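Local coordinates for protein glucanase (Clostridium thermocellum, PDB 5GXX) that probably hydrolyses internal beta-1,4-glucosidic bonds of cellulose as a family 9 endoglucanase of the cellulosome, its catalytic module joined to a cellulose-binding module, at residues K464-N469 and Q547-L552; F447-A452 and M586-G591; D77-S82 and L425-G430. The protein carries 1 engineered substitution. One frame throughout, in Å; residues are numbered along the deposited sequence.

Contact 1: K464-N469 and Q547-L552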
ATOM      1  N   LYS A 464      -1.117 -15.544 -13.483  1.00 17.43           N
ATOM      2  CA  LYS A 464      -0.444 -14.976 -12.321  1.00 17.90           C
ATOM      3  C   LYS A 464       0.477 -16.069 -11.776  1.00 18.02           C
ATOM      4  O   LYS A 464       0.029 -17.178 -11.462  1.00 17.53           O
ATOM      5  CB  LYS A 464      -1.455 -14.508 -11.268  1.00 18.51           C
ATOM      6  CG  LYS A 464      -0.830 -14.052  -9.969  1.00 19.67           C
ATOM      7  CD  LYS A 464      -1.915 -13.740  -8.961  1.00 23.48           C
ATOM      8  CE  LYS A 464      -1.364 -13.424  -7.583  1.00 28.65           C
ATOM      9  NZ  LYS A 464      -2.453 -12.941  -6.684  1.00 32.84           N
ATOM     10  N   ALA A 465       1.766 -15.750 -11.674  1.00 15.01           N
ATOM     11  CA  ALA A 465       2.741 -16.745 -11.219  1.00 14.99           C
ATOM     12  C   ALA A 465       3.649 -16.202 -10.115  1.00 15.42           C
ATOM     13  O   ALA A 465       4.198 -15.111 -10.225  1.00 15.54           O
ATOM     14  CB  ALA A 465       3.564 -17.226 -12.401  1.00 14.78           C
ATOM     15  N   LEU A 466       3.802 -16.998  -9.058  1.00 15.37           N
ATOM     16  CA  LEU A 466       4.645 -16.636  -7.926  1.00 15.91           C
ATOM     17  C   LEU A 466       5.778 -17.646  -7.837  1.00 16.19           C
ATOM     18  O   LEU A 466       5.538 -18.815  -7.544  1.00 16.55           O
ATOM     19  CB  LEU A 466       3.830 -16.685  -6.631  1.00 15.80           C
ATOM     20  CG  LEU A 466       3.203 -15.353  -6.212  1.00 16.26           C
ATOM     21  CD1 LEU A 466       2.131 -14.873  -7.194  1.00 19.42           C
ATOM     22  CD2 LEU A 466       2.625 -15.534  -4.801  1.00 18.00           C
ATOM     23  N   LEU A 467       6.997 -17.197  -8.118  1.00 16.07           N
ATOM     24  CA  LEU A 467       8.169 -18.071  -7.966  1.00 16.23           C
ATOM     25  C   LEU A 467       8.630 -17.987  -6.510  1.00 15.43           C
ATOM     26  O   LEU A 467       9.022 -16.919  -6.025  1.00 15.70           O
ATOM     27  CB  LEU A 467       9.291 -17.669  -8.921  1.00 15.43           C
ATOM     28  CG  LEU A 467      10.570 -18.515  -8.777  1.00 16.81           C
ATOM     29  CD1 LEU A 467      10.329 -20.004  -9.019  1.00 18.66           C
ATOM     30  CD2 LEU A 467      11.675 -17.995  -9.689  1.00 16.92           C
ATOM     31  N   ASN A 468       8.555 -19.124  -5.826  1.00 15.49           N
ATOM     32  CA  ASN A 468       8.769 -19.236  -4.382  1.00 14.37           C
ATOM     33  C   ASN A 468      10.177 -19.711  -4.008  1.00 14.25           C
ATOM     34  O   ASN A 468      10.698 -20.653  -4.596  1.00 15.41           O
ATOM     35  CB  ASN A 468       7.780 -20.242  -3.774  1.00 15.92           C
ATOM     36  CG  ASN A 468       6.391 -19.672  -3.563  1.00 15.03           C
ATOM     37  OD1 ASN A 468       5.953 -19.492  -2.427  1.00 16.85           O
ATOM     38  ND2 ASN A 468       5.662 -19.439  -4.652  1.00 16.92           N
ATOM     39  N   ASN A 469      10.750 -19.080  -2.988  1.00 14.24           N
ATOM     40  CA  ASN A 469      11.871 -19.647  -2.230  1.00 14.29           C
ATOM     41  C   ASN A 469      11.472 -19.840  -0.775  1.00 13.47           C
ATOM     42  O   ASN A 469      11.543 -18.906   0.033  1.00 13.76           O
ATOM     43  CB  ASN A 469      13.104 -18.740  -2.311  1.00 14.30           C
ATOM     44  CG  ASN A 469      14.305 -19.290  -1.537  1.00 14.52           C
ATOM     45  OD1 ASN A 469      14.199 -20.298  -0.836  1.00 14.63           O
ATOM     46  ND2 ASN A 469      15.439 -18.603  -1.629  1.00 13.71           N
ATOM     47  N   GLN A 547       9.169 -10.944   0.211  1.00 18.82           N
ATOM     48  CA  GLN A 547      10.394 -11.425  -0.423  1.00 19.01           C
ATOM     49  C   GLN A 547      10.380 -12.908  -0.773  1.00 17.67           C
ATOM     50  O   GLN A 547      11.145 -13.322  -1.648  1.00 17.62           O
ATOM     51  CB  GLN A 547      11.600 -11.078   0.461  1.00 18.83           C
ATOM     52  CG  GLN A 547      11.728  -9.581   0.793  1.00 22.88           C
ATOM     53  CD  GLN A 547      11.138  -9.118   2.133  1.00 23.98           C
ATOM     54  OE1 GLN A 547      10.188  -9.682   2.718  1.00 19.09           O
ATOM     55  NE2 GLN A 547      11.702  -8.009   2.606  1.00 27.12           N
ATOM     56  N   TYR A 548       9.517 -13.702  -0.140  1.00 16.57           N
ATOM     57  CA  TYR A 548       9.594 -15.154  -0.321  1.00 15.83           C
ATOM     58  C   TYR A 548       9.130 -15.633  -1.696  1.00 15.25           C
ATOM     59  O   TYR A 548       9.429 -16.750  -2.093  1.00 13.92           O
ATOM     60  CB  TYR A 548       8.859 -15.900   0.792  1.00 16.45           C
ATOM     61  CG  TYR A 548       7.364 -15.977   0.623  1.00 16.98           C
ATOM     62  CD1 TYR A 548       6.781 -16.953  -0.180  1.00 17.10           C
ATOM     63  CD2 TYR A 548       6.529 -15.088   1.288  1.00 18.37           C
ATOM     64  CE1 TYR A 548       5.414 -17.040  -0.322  1.00 17.14           C
ATOM     65  CE2 TYR A 548       5.150 -15.164   1.148  1.00 20.67           C
ATOM     66  CZ  TYR A 548       4.600 -16.147   0.348  1.00 21.84           C
ATOM     67  OH  TYR A 548       3.235 -16.241   0.206  1.00 23.34           O
ATOM     68  N   ALA A 549       8.416 -14.785  -2.433  1.00 14.97           N
ATOM     69  CA  ALA A 549       8.055 -15.140  -3.799  1.00 15.23           C
ATOM     70  C   ALA A 549       8.044 -13.878  -4.649  1.00 15.04           C
ATOM     71  O   ALA A 549       7.749 -12.792  -4.139  1.00 15.89           O
ATOM     72  CB  ALA A 549       6.697 -15.845  -3.847  1.00 16.25           C
ATOM     73  N   ALA A 550       8.364 -14.031  -5.930  1.00 15.66           N
ATOM     74  CA  ALA A 550       8.184 -12.940  -6.880  1.00 14.77           C
ATOM     75  C   ALA A 550       6.968 -13.169  -7.782  1.00 15.24           C
ATOM     76  O   ALA A 550       6.835 -14.242  -8.392  1.00 15.15           O
ATOM     77  CB  ALA A 550       9.451 -12.774  -7.699  1.00 15.76           C
ATOM     78  N   GLU A 551       6.080 -12.172  -7.839  1.00 15.57           N
ATOM     79  CA  GLU A 551       4.855 -12.233  -8.630  1.00 15.19           C
ATOM     80  C   GLU A 551       5.041 -11.598  -9.998  1.00 15.34           C
ATOM     81  O   GLU A 551       5.583 -10.496 -10.109  1.00 15.07           O
ATOM     82  CB  GLU A 551       3.685 -11.579  -7.894  1.00 15.96           C
ATOM     83  CG  GLU A 551       2.392 -11.576  -8.707  1.00 14.86           C
ATOM     84  CD  GLU A 551       1.188 -11.065  -7.934  1.00 17.15           C
ATOM     85  OE1 GLU A 551       1.224 -11.018  -6.685  1.00 22.13           O
ATOM     86  OE2 GLU A 551       0.186 -10.706  -8.587  1.00 19.14           O
ATOM     87  N   LEU A 552       4.620 -12.335 -11.022  1.00 14.44           N
ATOM     88  CA  LEU A 552       4.532 -11.820 -12.387  1.00 14.48           C
ATOM     89  C   LEU A 552       3.155 -12.184 -12.950  1.00 15.40           C
ATOM     90  O   LEU A 552       2.653 -13.290 -12.710  1.00 15.66           O
ATOM     91  CB  LEU A 552       5.626 -12.478 -13.240  1.00 13.44           C
ATOM     92  CG  LEU A 552       5.730 -12.034 -14.707  1.00 14.37           C
ATOM     93  CD1 LEU A 552       6.154 -10.594 -14.826  1.00 16.20           C
ATOM     94  CD2 LEU A 552       6.741 -12.916 -15.435  1.00 16.74           C
TER
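A465 and L552 bind each other through both backbone groups, A465 N giving to L552 O at 2.8 Å and L552 N giving to A465 O at 2.9 Å; this hydrogen-bonded antiparallel pair belongs to a sheet of the beta-sandwich cellulose-binding module. A second such pair, L467 with A550, follows along strands 460-469 and 549-557, and beyond it N469 N reaches Y548 O at 2.8 Å, just before strand 549-557 begins. In the non-hydrogen-bonded pairs between them the strands draw closer, and L466 CA and A549 CA point their hydrogens at A550 O and L467 O. The two faces differ. A465, L467, A550 and L552 turn toward the facing sheet, where Y483 and Y534 pack on them; L466, N468, A549 and E551 lie on the opposite face. There K464, fully extended from a CG anti to its N (chi1 173°), runs obliquely over the E551 carboxylate; its NZ makes a long salt bridge of 3.9 Å to E551 OE2, an oxygen also bound by Q553. L466 lays CD1 against E551 CG at 3.6 Å. N468 ND2 gives to L466 O on its own strand from above the carbonyl plane, as well as to E450. Its OD1, held by R470 NE, meets the Y548 ring edge in plane, 3.3 Å from CE1.

Contact 2: F447-A452 and M586-G591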
ATOM      1  N   PHE A 447      11.731 -24.719  -3.717  1.00 17.92           N
ATOM      2  CA  PHE A 447      11.582 -23.798  -4.838  1.00 17.31           C
ATOM      3  C   PHE A 447      10.508 -24.331  -5.770  1.00 18.56           C
ATOM      4  O   PHE A 447      10.589 -25.472  -6.235  1.00 19.55           O
ATOM      5  CB  PHE A 447      12.906 -23.683  -5.597  1.00 17.00           C
ATOM      6  CG  PHE A 447      14.009 -23.032  -4.797  1.00 16.94           C
ATOM      7  CD1 PHE A 447      14.801 -23.787  -3.931  1.00 17.82           C
ATOM      8  CD2 PHE A 447      14.206 -21.658  -4.863  1.00 19.18           C
ATOM      9  CE1 PHE A 447      15.807 -23.185  -3.202  1.00 14.38           C
ATOM     10  CE2 PHE A 447      15.194 -21.031  -4.127  1.00 17.54           C
ATOM     11  CZ  PHE A 447      15.997 -21.797  -3.276  1.00 16.24           C
ATOM     12  N   PHE A 448       9.526 -23.483  -6.072  1.00 17.10           N
ATOM     13  CA  PHE A 448       8.397 -23.924  -6.879  1.00 15.84           C
ATOM     14  C   PHE A 448       7.575 -22.719  -7.318  1.00 15.65           C
ATOM     15  O   PHE A 448       7.634 -21.667  -6.683  1.00 15.42           O
ATOM     16  CB  PHE A 448       7.523 -24.902  -6.082  1.00 15.57           C
ATOM     17  CG  PHE A 448       7.028 -24.350  -4.781  1.00 18.14           C
ATOM     18  CD1 PHE A 448       5.806 -23.690  -4.715  1.00 19.17           C
ATOM     19  CD2 PHE A 448       7.761 -24.536  -3.616  1.00 18.95           C
ATOM     20  CE1 PHE A 448       5.339 -23.181  -3.513  1.00 17.97           C
ATOM     21  CE2 PHE A 448       7.300 -24.035  -2.416  1.00 18.85           C
ATOM     22  CZ  PHE A 448       6.081 -23.362  -2.362  1.00 17.62           C
ATOM     23  N   VAL A 449       6.803 -22.893  -8.382  1.00 16.50           N
ATOM     24  CA  VAL A 449       5.811 -21.891  -8.774  1.00 16.58           C
ATOM     25  C   VAL A 449       4.417 -22.198  -8.227  1.00 16.79           C
ATOM     26  O   VAL A 449       3.963 -23.349  -8.269  1.00 16.67           O
ATOM     27  CB  VAL A 449       5.726 -21.806 -10.301  1.00 17.18           C
ATOM     28  CG1 VAL A 449       4.587 -20.885 -10.722  1.00 16.09           C
ATOM     29  CG2 VAL A 449       7.055 -21.347 -10.861  1.00 16.84           C
ATOM     30  N   GLU A 450       3.748 -21.155  -7.745  1.00 16.41           N
ATOM     31  CA  GLU A 450       2.315 -21.176  -7.528  1.00 16.96           C
ATOM     32  C   GLU A 450       1.717 -20.361  -8.672  1.00 17.35           C
ATOM     33  O   GLU A 450       2.195 -19.264  -8.949  1.00 18.55           O
ATOM     34  CB  GLU A 450       1.942 -20.511  -6.207  1.00 17.42           C
ATOM     35  CG  GLU A 450       2.570 -21.157  -4.972  1.00 19.28           C
ATOM     36  CD  GLU A 450       2.329 -20.346  -3.713  1.00 20.29           C
ATOM     37  OE1 GLU A 450       2.844 -19.208  -3.613  1.00 18.75           O
ATOM     38  OE2 GLU A 450       1.624 -20.861  -2.816  1.00 23.94           O
ATOM     39  N   ALA A 451       0.685 -20.890  -9.323  1.00 17.47           N
ATOM     40  CA  ALA A 451       0.083 -20.199 -10.467  1.00 17.29           C
ATOM     41  C   ALA A 451      -1.435 -20.252 -10.446  1.00 18.38           C
ATOM     42  O   ALA A 451      -2.022 -21.092  -9.776  1.00 19.25           O
ATOM     43  CB  ALA A 451       0.614 -20.774 -11.772  1.00 17.35           C
ATOM     44  N   ALA A 452      -2.058 -19.316 -11.159  1.00 18.59           N
ATOM     45  CA  ALA A 452      -3.503 -19.250 -11.311  1.00 18.95           C
ATOM     46  C   ALA A 452      -3.789 -18.659 -12.682  1.00 19.93           C
ATOM     47  O   ALA A 452      -2.986 -17.901 -13.247  1.00 19.00           O
ATOM     48  CB  ALA A 452      -4.143 -18.399 -10.219  1.00 19.04           C
ATOM     49  N   MET A 586       5.020 -25.996 -14.260  1.00 20.88           N
ATOM     50  CA  MET A 586       5.859 -24.841 -14.581  1.00 20.28           C
ATOM     51  C   MET A 586       7.196 -25.040 -13.859  1.00 19.63           C
ATOM     52  O   MET A 586       7.452 -24.464 -12.800  1.00 19.53           O
ATOM     53  CB  MET A 586       5.178 -23.518 -14.211  1.00 20.18           C
ATOM     54  CG  MET A 586       3.858 -23.272 -14.965  1.00 20.33           C
ATOM     55  SD  MET A 586       2.931 -21.787 -14.487  1.00 19.58           S
ATOM     56  CE  MET A 586       4.180 -20.526 -14.744  1.00 17.85           C
ATOM     57  N   PRO A 587       8.052 -25.893 -14.442  1.00 18.90           N
ATOM     58  CA  PRO A 587       9.261 -26.307 -13.726  1.00 19.90           C
ATOM     59  C   PRO A 587      10.225 -25.157 -13.458  1.00 20.05           C
ATOM     60  O   PRO A 587      10.322 -24.211 -14.242  1.00 20.71           O
ATOM     61  CB  PRO A 587       9.878 -27.352 -14.662  1.00 19.49           C
ATOM     62  CG  PRO A 587       9.392 -26.958 -16.029  1.00 19.54           C
ATOM     63  CD  PRO A 587       7.983 -26.498 -15.785  1.00 18.90           C
ATOM     64  N   VAL A 588      10.920 -25.263 -12.329  1.00 19.46           N
ATOM     65  CA  VAL A 588      11.894 -24.275 -11.887  1.00 17.87           C
ATOM     66  C   VAL A 588      13.290 -24.823 -12.130  1.00 18.88           C
ATOM     67  O   VAL A 588      13.531 -26.023 -11.926  1.00 17.86           O
ATOM     68  CB  VAL A 588      11.700 -23.993 -10.391  1.00 16.91           C
ATOM     69  CG1 VAL A 588      12.748 -22.999  -9.889  1.00 15.01           C
ATOM     70  CG2 VAL A 588      10.271 -23.492 -10.103  1.00 15.47           C
ATOM     71  N   PHE A 589      14.182 -23.926 -12.545  1.00 16.80           N
ATOM     72  CA  PHE A 589      15.585 -24.209 -12.873  1.00 16.86           C
ATOM     73  C   PHE A 589      16.553 -23.299 -12.106  1.00 17.70           C
ATOM     74  O   PHE A 589      16.288 -22.114 -11.878  1.00 17.15           O
ATOM     75  CB  PHE A 589      15.824 -24.061 -14.389  1.00 16.81           C
ATOM     76  CG  PHE A 589      14.959 -24.949 -15.237  1.00 20.75           C
ATOM     77  CD1 PHE A 589      13.646 -24.601 -15.538  1.00 23.05           C
ATOM     78  CD2 PHE A 589      15.481 -26.126 -15.760  1.00 20.45           C
ATOM     79  CE1 PHE A 589      12.853 -25.438 -16.312  1.00 24.75           C
ATOM     80  CE2 PHE A 589      14.700 -26.959 -16.548  1.00 24.61           C
ATOM     81  CZ  PHE A 589      13.389 -26.619 -16.827  1.00 24.12           C
ATOM     82  N   ASP A 590      17.670 -23.888 -11.680  1.00 17.15           N
ATOM     83  CA  ASP A 590      18.822 -23.159 -11.185  1.00 17.23           C
ATOM     84  C   ASP A 590      19.839 -23.313 -12.301  1.00 17.96           C
ATOM     85  O   ASP A 590      20.318 -24.427 -12.534  1.00 18.70           O
ATOM     86  CB  ASP A 590      19.320 -23.858  -9.915  1.00 16.20           C
ATOM     87  CG  ASP A 590      20.585 -23.233  -9.340  1.00 17.99           C
ATOM     88  OD1 ASP A 590      21.213 -22.358  -9.978  1.00 19.25           O
ATOM     89  OD2 ASP A 590      20.950 -23.620  -8.207  1.00 18.01           O
ATOM     90  N   GLY A 591      20.128 -22.226 -13.009  1.00 17.02           N
ATOM     91  CA  GLY A 591      20.870 -22.307 -14.268  1.00 18.07           C
ATOM     92  C   GLY A 591      20.148 -23.270 -15.198  1.00 19.21           C
ATOM     93  O   GLY A 591      18.933 -23.154 -15.391  1.00 19.79           O
TER
HETATM   94  O   HOH W   1       6.843 -25.075 -10.072  1.00 17.10           O
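V588, M586 and V449 carry most of this contact, with F447 and A451 at its two ends. V588 sends CG2 toward strand 447-456, where it meets V449 CG2 at 3.9 Å and F448 CA at 3.8 Å, so that one methyl rests on both a side chain and the opposing backbone. This methyl is the branch anti to the carbonyl carbon, while CG1, anti to the backbone N (chi1 178°), comes up to F447 CB. V449 divides its two methyls: CG2 faces V588 and also approaches M586 O, and CG1 meets M586 CE at 4.1 Å. No direct hydrogen bond joins the segments, because they lie in different layers of the beta-sandwich. Strand 447-456 pairs with 460-469 and 581-583 in one sheet and strand 588-590 with 481-488 and 593-596 in the other, the axes of the two short strand segments coming within 7.5 Å. M586 crosses V449 at about a right angle; its chain bends at the last torsion (chi3 56°), carrying CE to V449 while SD sits 3.7 Å from A451 CB. Y483 of the second sheet also touches M586, and I595 lies against V588. One water spans the two backbones, accepting from V449 N at 2.8 Å and donating to M586 O at 2.9 Å.

Contact 3: D77-S82 and L425-G430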
ATOM      1  N   ASP A  77      37.457 -38.867  30.524  1.00 30.34           N
ATOM      2  CA  ASP A  77      37.959 -40.243  30.511  1.00 33.23           C
ATOM      3  C   ASP A  77      36.886 -41.267  30.844  1.00 33.40           C
ATOM      4  O   ASP A  77      37.014 -42.442  30.502  1.00 34.98           O
ATOM      5  CB  ASP A  77      39.072 -40.419  31.544  1.00 34.13           C
ATOM      6  CG  ASP A  77      40.357 -39.726  31.150  1.00 37.74           C
ATOM      7  OD1 ASP A  77      40.629 -39.584  29.938  1.00 38.36           O
ATOM      8  OD2 ASP A  77      41.093 -39.336  32.080  1.00 41.77           O
ATOM      9  N   ASP A  78      35.850 -40.821  31.545  1.00 32.54           N
ATOM     10  CA  ASP A  78      34.870 -41.731  32.119  1.00 32.65           C
ATOM     11  C   ASP A  78      33.703 -42.043  31.182  1.00 32.26           C
ATOM     12  O   ASP A  78      32.841 -42.857  31.513  1.00 32.39           O
ATOM     13  CB  ASP A  78      34.376 -41.180  33.461  1.00 31.59           C
ATOM     14  CG  ASP A  78      35.492 -41.032  34.474  1.00 35.04           C
ATOM     15  OD1 ASP A  78      36.352 -41.940  34.544  1.00 36.77           O
ATOM     16  OD2 ASP A  78      35.507 -40.017  35.208  1.00 35.74           O
ATOM     17  N   ILE A  79      33.685 -41.402  30.018  1.00 32.42           N
ATOM     18  CA  ILE A  79      32.556 -41.484  29.095  1.00 32.84           C
ATOM     19  C   ILE A  79      32.879 -42.104  27.741  1.00 34.90           C
ATOM     20  O   ILE A  79      32.159 -41.876  26.767  1.00 35.09           O
ATOM     21  CB  ILE A  79      31.946 -40.088  28.804  1.00 32.72           C
ATOM     22  CG1 ILE A  79      32.967 -39.180  28.108  1.00 30.81           C
ATOM     23  CG2 ILE A  79      31.424 -39.439  30.093  1.00 32.73           C
ATOM     24  CD1 ILE A  79      32.359 -38.034  27.321  1.00 27.67           C
ATOM     25  N   GLU A  80      33.952 -42.882  27.640  1.00 36.01           N
ATOM     26  CA  GLU A  80      34.311 -43.340  26.301  1.00 37.26           C
ATOM     27  C   GLU A  80      33.346 -44.364  25.689  1.00 36.50           C
ATOM     28  O   GLU A  80      33.191 -44.420  24.469  1.00 37.19           O
ATOM     29  CB  GLU A  80      35.804 -43.648  26.162  1.00 38.36           C
ATOM     30  CG  GLU A  80      36.572 -42.449  25.579  1.00 41.19           C
ATOM     31  CD  GLU A  80      38.050 -42.442  25.937  1.00 46.31           C
ATOM     32  OE1 GLU A  80      38.598 -43.513  26.284  1.00 49.76           O
ATOM     33  OE2 GLU A  80      38.676 -41.363  25.869  1.00 45.64           O
ATOM     34  N   ALA A  81      32.658 -45.107  26.550  1.00 36.37           N
ATOM     35  CA  ALA A  81      31.610 -46.047  26.150  1.00 35.62           C
ATOM     36  C   ALA A  81      30.404 -45.387  25.476  1.00 34.72           C
ATOM     37  O   ALA A  81      29.798 -45.979  24.584  1.00 35.28           O
ATOM     38  CB  ALA A  81      31.161 -46.871  27.339  1.00 35.96           C
ATOM     39  N   SER A  82      30.049 -44.175  25.903  1.00 31.87           N
ATOM     40  CA  SER A  82      29.009 -43.383  25.241  1.00 28.76           C
ATOM     41  C   SER A  82      29.376 -42.997  23.809  1.00 27.82           C
ATOM     42  O   SER A  82      28.497 -42.653  23.017  1.00 26.90           O
ATOM     43  CB  SER A  82      28.740 -42.096  26.023  1.00 28.54           C
ATOM     44  OG  SER A  82      29.838 -41.205  25.913  1.00 27.77           O
ATOM     45  N   LEU A 425      26.280 -38.993  34.553  1.00 13.23           N
ATOM     46  CA  LEU A 425      25.314 -40.081  34.639  1.00 14.68           C
ATOM     47  C   LEU A 425      25.605 -41.203  33.647  1.00 15.86           C
ATOM     48  O   LEU A 425      25.444 -42.383  33.976  1.00 15.98           O
ATOM     49  CB  LEU A 425      23.891 -39.538  34.520  1.00 13.26           C
ATOM     50  CG  LEU A 425      23.437 -38.900  35.836  1.00 11.54           C
ATOM     51  CD1 LEU A 425      22.326 -37.881  35.591  1.00 12.08           C
ATOM     52  CD2 LEU A 425      23.025 -39.954  36.876  1.00 13.18           C
ATOM     53  N   THR A 426      26.053 -40.863  32.444  1.00 15.44           N
ATOM     54  CA  THR A 426      26.379 -41.921  31.492  1.00 18.07           C
ATOM     55  C   THR A 426      27.652 -42.636  31.929  1.00 18.98           C
ATOM     56  O   THR A 426      27.765 -43.852  31.745  1.00 19.58           O
ATOM     57  CB  THR A 426      26.447 -41.444  30.031  1.00 18.83           C
ATOM     58  OG1 THR A 426      26.469 -42.585  29.162  1.00 22.12           O
ATOM     59  CG2 THR A 426      27.684 -40.613  29.776  1.00 18.34           C
ATOM     60  N   ALA A 427      28.580 -41.910  32.545  1.00 16.70           N
ATOM     61  CA  ALA A 427      29.766 -42.552  33.101  1.00 18.64           C
ATOM     62  C   ALA A 427      29.362 -43.667  34.052  1.00 19.14           C
ATOM     63  O   ALA A 427      29.927 -44.769  34.018  1.00 20.16           O
ATOM     64  CB  ALA A 427      30.625 -41.525  33.831  1.00 17.45           C
ATOM     65  N   GLU A 428      28.368 -43.409  34.890  1.00 18.99           N
ATOM     66  CA  GLU A 428      27.955 -44.422  35.856  1.00 19.22           C
ATOM     67  C   GLU A 428      27.074 -45.513  35.243  1.00 20.90           C
ATOM     68  O   GLU A 428      27.271 -46.707  35.510  1.00 21.33           O
ATOM     69  CB  GLU A 428      27.217 -43.748  37.007  1.00 18.20           C
ATOM     70  CG  GLU A 428      26.599 -44.734  37.995  1.00 16.84           C
ATOM     71  CD  GLU A 428      26.110 -44.071  39.265  1.00 19.98           C
ATOM     72  OE1 GLU A 428      26.020 -42.836  39.312  1.00 17.57           O
ATOM     73  OE2 GLU A 428      25.774 -44.782  40.230  1.00 22.32           O
ATOM     74  N   TYR A 429      26.104 -45.118  34.430  1.00 20.76           N
ATOM     75  CA  TYR A 429      25.069 -46.060  34.014  1.00 21.05           C
ATOM     76  C   TYR A 429      25.279 -46.626  32.623  1.00 23.34           C
ATOM     77  O   TYR A 429      24.593 -47.566  32.229  1.00 25.53           O
ATOM     78  CB  TYR A 429      23.686 -45.428  34.139  1.00 20.53           C
ATOM     79  CG  TYR A 429      23.337 -45.128  35.577  1.00 21.21           C
ATOM     80  CD1 TYR A 429      22.985 -46.155  36.451  1.00 24.73           C
ATOM     81  CD2 TYR A 429      23.410 -43.834  36.089  1.00 20.25           C
ATOM     82  CE1 TYR A 429      22.676 -45.886  37.775  1.00 20.85           C
ATOM     83  CE2 TYR A 429      23.086 -43.553  37.410  1.00 20.46           C
ATOM     84  CZ  TYR A 429      22.721 -44.587  38.254  1.00 21.64           C
ATOM     85  OH  TYR A 429      22.420 -44.328  39.578  1.00 23.81           O
ATOM     86  N   GLY A 430      26.234 -46.065  31.888  1.00 24.09           N
ATOM     87  CA  GLY A 430      26.471 -46.503  30.522  1.00 26.66           C
ATOM     88  C   GLY A 430      25.358 -46.005  29.623  1.00 26.43           C
ATOM     89  O   GLY A 430      24.972 -44.831  29.671  1.00 27.63           O
TER
HETATM   90  O   HOH W   2      32.827 -44.656  33.555  1.00 36.80           O
HETATM   91  O   HOH W   3      30.078 -43.739  29.320  1.00 37.10           O
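The C-terminal end of helix 412-429, in the catalytic domain, an (alpha/alpha)6 barrel as in other family 9 glycoside hydrolases, rests here against the loop that joins helix 58-75 to helix 85-101. T426 and A427 meet D78, I79 and S82, with methyl and methylene groups and water-mediated backbone links making up the contact; no direct hydrogen bond crosses it. A427 lies beside D78, its CB 3.5 Å from D78 O and 3.8 Å from D78 CB, and its CA-H also points at that carbonyl oxygen. A water donates to D78 O at 2.7 Å and to A427 O at 2.9 Å, tying a loop carbonyl to a helix carbonyl whose main-chain i+4 partner would lie past the helix end. A second water bridges S82 N and T426 O, but both of its bonds are long and weak. Deeper in, I79 and T426 cross at about a right angle and touch through their CG2 methyls, 3.9 Å apart. S82 CB comes near both branches of T426, and L11 of helix 7-20 packs on S82 and T426 alike. Two hydroxyls are turned back into their own segments. S82 OG, placed between the backbone N and the carbonyl carbon (chi1 70°), gives to I79 O at 2.6 Å in the carbonyl plane, which clasps the turn 79-82. G430 is the first residue to leave the helix, with positive phi (73°), yet its N still gives to T426 O. The carbonyl of G430 comes to lie beside the T426 side chain, whose OG1 gives to G430 O at 2.7 Å from above the carbonyl plane.

Overall arrangement
Contacts 1 and 2 are neighbours in the beta-sandwich module, their centres 9 Å apart. Strands 447-456 and 460-469 follow each other in the chain and pair in one sheet: L466 N lies 2.8 Å from E450 O, a probable hydrogen bond. Packing also links the two contacts, as L467 CD1 meets V588 CG2. Contact 1 is nested within the chain loop that contact 2 closes. The M586 side chain stands about 14 Å from a bound calcium ion. Contact 3 belongs to the catalytic domain, across the chain's centre, with its centre 52 Å from contact 1 and 51 Å from contact 2; helix 412-429 is followed by strand 447-456.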